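Local coordinates for dual specificity protein phosphatase 14 (Homo sapiens, PDB 2WGP) that removes phosphate from tyrosine, serine and threonine residues of proteins, inactivating the MAP kinases ERK, JNK and p38 and dampening T-cell receptor signalling, at residues H129-L133 against L134-N138; G178-P181 against D182-K186. One frame throughout, in Å; residues are numbered along the deposited sequence.

Interaction 1. Residues H129-L133 against L134-N138; sequences HNVCL and LEAYN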
# COMPACT_ATOMS: atom_id res chain seq x y z
N HIS A 129 32.59 17.27 -5.27
CA HIS A 129 33.33 17.87 -4.17
C HIS A 129 33.76 16.88 -3.07
O HIS A 129 34.25 17.29 -2.03
CB HIS A 129 32.55 19.07 -3.62
CG HIS A 129 32.55 20.23 -4.56
ND1 HIS A 129 33.45 21.26 -4.45
CD2 HIS A 129 31.85 20.46 -5.69
CE1 HIS A 129 33.27 22.11 -5.45
NE2 HIS A 129 32.30 21.64 -6.22
N ASN A 130 33.55 15.59 -3.30
CA ASN A 130 34.05 14.53 -2.43
C ASN A 130 33.63 14.68 -0.96
O ASN A 130 34.41 14.51 -0.04
CB ASN A 130 35.58 14.41 -2.55
CG ASN A 130 36.09 13.04 -2.15
OD1 ASN A 130 35.45 12.03 -2.41
ND2 ASN A 130 37.27 13.00 -1.51
N VAL A 131 32.37 15.02 -0.77
CA VAL A 131 31.85 15.27 0.55
C VAL A 131 30.72 14.24 0.75
O VAL A 131 30.02 13.91 -0.20
CB VAL A 131 31.47 16.79 0.60
CG1 VAL A 131 30.09 17.08 0.06
CG2 VAL A 131 31.77 17.42 1.93
N CYS A 132 30.60 13.68 1.96
CA CYS A 132 29.54 12.73 2.25
C CYS A 132 28.18 13.45 2.29
O CYS A 132 28.10 14.70 2.27
CB CYS A 132 29.81 12.01 3.57
SG CYS A 132 29.65 13.03 5.06
N LEU A 133 27.12 12.66 2.34
CA LEU A 133 25.76 13.19 2.29
C LEU A 133 25.46 14.14 3.46
O LEU A 133 24.84 15.19 3.26
CB LEU A 133 24.76 12.04 2.28
CG LEU A 133 23.28 12.38 2.28
CD1 LEU A 133 22.94 13.37 1.14
CD2 LEU A 133 22.48 11.07 2.13
N LEU A 134 25.90 13.79 4.67
CA LEU A 134 25.65 14.67 5.82
C LEU A 134 26.35 16.03 5.61
O LEU A 134 25.73 17.09 5.82
CB LEU A 134 26.13 14.01 7.12
CG LEU A 134 25.96 14.83 8.39
CD1 LEU A 134 24.50 15.28 8.62
CD2 LEU A 134 26.54 14.06 9.62
N GLU A 135 27.60 16.01 5.16
CA GLU A 135 28.34 17.25 4.90
C GLU A 135 27.70 18.07 3.77
O GLU A 135 27.64 19.29 3.87
CB GLU A 135 29.80 16.99 4.51
CG GLU A 135 30.70 16.36 5.54
CD GLU A 135 32.14 16.07 4.96
OE1 GLU A 135 32.37 15.07 4.19
OE2 GLU A 135 33.06 16.87 5.29
N ALA A 136 27.25 17.39 2.72
CA ALA A 136 26.64 18.02 1.55
C ALA A 136 25.32 18.72 1.94
O ALA A 136 25.08 19.85 1.56
CB ALA A 136 26.41 16.96 0.42
N TYR A 137 24.50 18.03 2.73
CA TYR A 137 23.31 18.63 3.35
C TYR A 137 23.65 19.86 4.18
O TYR A 137 23.08 20.93 3.97
CB TYR A 137 22.56 17.55 4.16
CG TYR A 137 21.37 18.07 4.93
CD1 TYR A 137 20.21 18.51 4.28
CD2 TYR A 137 21.41 18.12 6.31
CE1 TYR A 137 19.11 18.99 5.02
CE2 TYR A 137 20.34 18.57 7.05
CZ TYR A 137 19.20 19.00 6.42
OH TYR A 137 18.16 19.45 7.19
N ASN A 138 24.59 19.71 5.12
CA ASN A 138 24.99 20.82 5.99
C ASN A 138 25.52 22.01 5.19
O ASN A 138 25.22 23.15 5.52
CB ASN A 138 26.04 20.38 7.00
CG ASN A 138 25.53 19.38 8.01
OD1 ASN A 138 24.34 19.30 8.29
ND2 ASN A 138 26.45 18.61 8.56
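Glu135 folds its side chain back over Val131 and Cys132, crossing the valine obliquely. With CG anti to its own carbonyl carbon (chi1 -65°), the chain runs back toward the preceding loop and delivers OE1 to the backbone N of Cys132. That bond is 3.2 Å between N and OE1, fairly straight at 161°, and it meets OE1 on the anti side, tilted from the carboxylate plane. In return Glu135 N points at Cys132 SG, 3.6 Å away, a weak bond because a thiol sulfur is a poor acceptor. The two reciprocal bonds form a capping box at the start of helix 133-143, with Cys132 as N-cap, where serine, threonine or aspartate more often serve. The helix then winds on through Ala136 N to Cys132 O (2.9 Å) and Tyr137 N to Leu133 O. Val131, just ahead of the cap, straddles the first turn. Its CG2 lies 3.3 Å from Glu135 CB and also lies against the carboxylate, while CG1 rests on Ala136 CB at 3.7 Å. A methyl suits Ala136, which is buried between this valine and Ile122 and Leu125 of helix 116-129. Leu133, also buried, packs between helices 116-129 and 151-165, on Met126 and Ile158.

Interaction 2. Residues G178-P181 against D182-K186; sequences GIVP and DVYEK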
# COMPACT_ATOMS: atom_id res chain seq x y z
N GLY A 178 6.34 9.66 11.17
CA GLY A 178 6.76 9.10 9.91
C GLY A 178 8.24 8.74 9.86
O GLY A 178 9.03 9.06 10.77
N ILE A 179 8.60 8.07 8.78
CA ILE A 179 9.97 7.71 8.50
C ILE A 179 10.64 8.93 7.89
O ILE A 179 10.13 9.51 6.92
CB ILE A 179 10.06 6.51 7.55
CG1 ILE A 179 9.52 5.25 8.25
CG2 ILE A 179 11.53 6.27 7.12
CD1 ILE A 179 8.97 4.16 7.31
N VAL A 180 11.78 9.33 8.44
CA VAL A 180 12.48 10.53 7.96
C VAL A 180 13.98 10.27 8.04
O VAL A 180 14.41 9.43 8.85
CB VAL A 180 12.12 11.78 8.83
CG1 VAL A 180 10.65 12.16 8.64
CG2 VAL A 180 12.46 11.52 10.36
N PRO A 181 14.78 11.03 7.27
CA PRO A 181 16.21 10.97 7.56
C PRO A 181 16.50 11.36 9.02
O PRO A 181 15.85 12.27 9.59
CB PRO A 181 16.82 11.98 6.59
CG PRO A 181 15.69 12.95 6.31
CD PRO A 181 14.46 12.09 6.30
N ASP A 182 17.49 10.71 9.61
CA ASP A 182 17.87 11.01 11.00
C ASP A 182 18.13 12.49 11.29
O ASP A 182 17.85 12.95 12.40
CB ASP A 182 19.00 10.11 11.53
CG ASP A 182 20.23 10.04 10.63
OD1 ASP A 182 20.53 10.96 9.86
OD2 ASP A 182 20.96 9.03 10.76
N VAL A 183 18.65 13.24 10.31
CA VAL A 183 18.89 14.68 10.49
C VAL A 183 17.62 15.46 10.85
O VAL A 183 17.68 16.39 11.66
CB VAL A 183 19.61 15.34 9.27
CG1 VAL A 183 21.10 14.87 9.19
CG2 VAL A 183 18.87 15.08 7.97
N TYR A 184 16.48 15.06 10.31
CA TYR A 184 15.20 15.72 10.63
C TYR A 184 14.77 15.40 12.05
O TYR A 184 14.23 16.26 12.75
CB TYR A 184 14.10 15.30 9.67
CG TYR A 184 14.19 15.84 8.25
CD1 TYR A 184 15.26 16.66 7.83
CD2 TYR A 184 13.21 15.52 7.31
CE1 TYR A 184 15.34 17.11 6.54
CE2 TYR A 184 13.27 15.96 6.03
CZ TYR A 184 14.34 16.77 5.63
OH TYR A 184 14.41 17.24 4.33
N GLU A 185 14.99 14.17 12.48
CA GLU A 185 14.65 13.78 13.86
C GLU A 185 15.54 14.57 14.82
O GLU A 185 15.06 15.11 15.82
CB GLU A 185 14.83 12.27 14.03
CG GLU A 185 14.08 11.67 15.19
CD GLU A 185 14.84 11.77 16.49
OE1 GLU A 185 16.08 11.93 16.42
OE2 GLU A 185 14.21 11.65 17.57
N LYS A 186 16.84 14.63 14.52
CA LYS A 186 17.79 15.37 15.35
C LYS A 186 17.42 16.86 15.47
O LYS A 186 17.44 17.40 16.58
CB LYS A 186 19.22 15.16 14.84
CG LYS A 186 19.70 13.72 15.02
CD LYS A 186 21.03 13.42 14.35
CE LYS A 186 21.53 12.05 14.73
NZ LYS A 186 22.95 11.86 14.36
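This is a local strand-to-helix turn near the C-terminus, in which proline-on-tyrosine packing closes the corner between strand 178-181 and helix 182-188. The two segments meet almost at a right angle. Pro181 sits at the bend as the N-cap residue, and its ring lies on the phenol ring of Tyr184, three residues further on. Pro181 CG stands over the centre of one face, 3.7 Å from the Tyr184 ring centroid and 11° off the normal, a CH-pi contact for which the compact pyrrolidine ring is well shaped. The Tyr184 ring leaves CB on the side of the backbone N (chi1 -72°), which carries it back toward the strand. Next to this CH-pi contact, Val180 CB packs 4.1 Å from Tyr184 CB, and Pro181 CB touches Val183 CG2 at 4.0 Å. The backbone closes the same turn: Tyr184 N bonds to Pro181 O at 2.9 Å, bent to 139°, with the donor well above the carbonyl plane. Proline suits the corner because its ring restricts phi while its carbonyl still accepts this bond. The tyrosine hydroxyl is held by Pro149 O and Trp154 NE1, and the valine and tyrosine also meet Leu87 of a second subunit. Asp182, in the first turn, uses OD2 to accept from the backbone N of Lys171, next to strand 172-175. The arrangement is a strand-helix corner at the end of a beta-hairpin, 172-175 with 178-181, whose second strand runs directly into a helix with proline at its N-cap position.

How the interactions relate
Both interactions begin a helix, but they solve the problem differently. Interaction 1, on the partly buried start of helix 133-143 within the catalytic domain, relies on two side chains, a thiol and a carboxylate, each accepting from the other residue's backbone N-H. Interaction 2, farther from the chain centre yet buried, has an aromatic face against a proline and lies partly against another subunit. Their centres are about 17 Å apart, but the helices they open touch: Leu134 CD1 packs 3.5 Å from Val183 CG1, and Tyr137 CE2 lies 3.9 Å from Val183 CG2. Trp154 of helix 151-165 contacts residues of both, including Tyr137 and Tyr184, so the C-terminal helix is packed onto the two preceding helices.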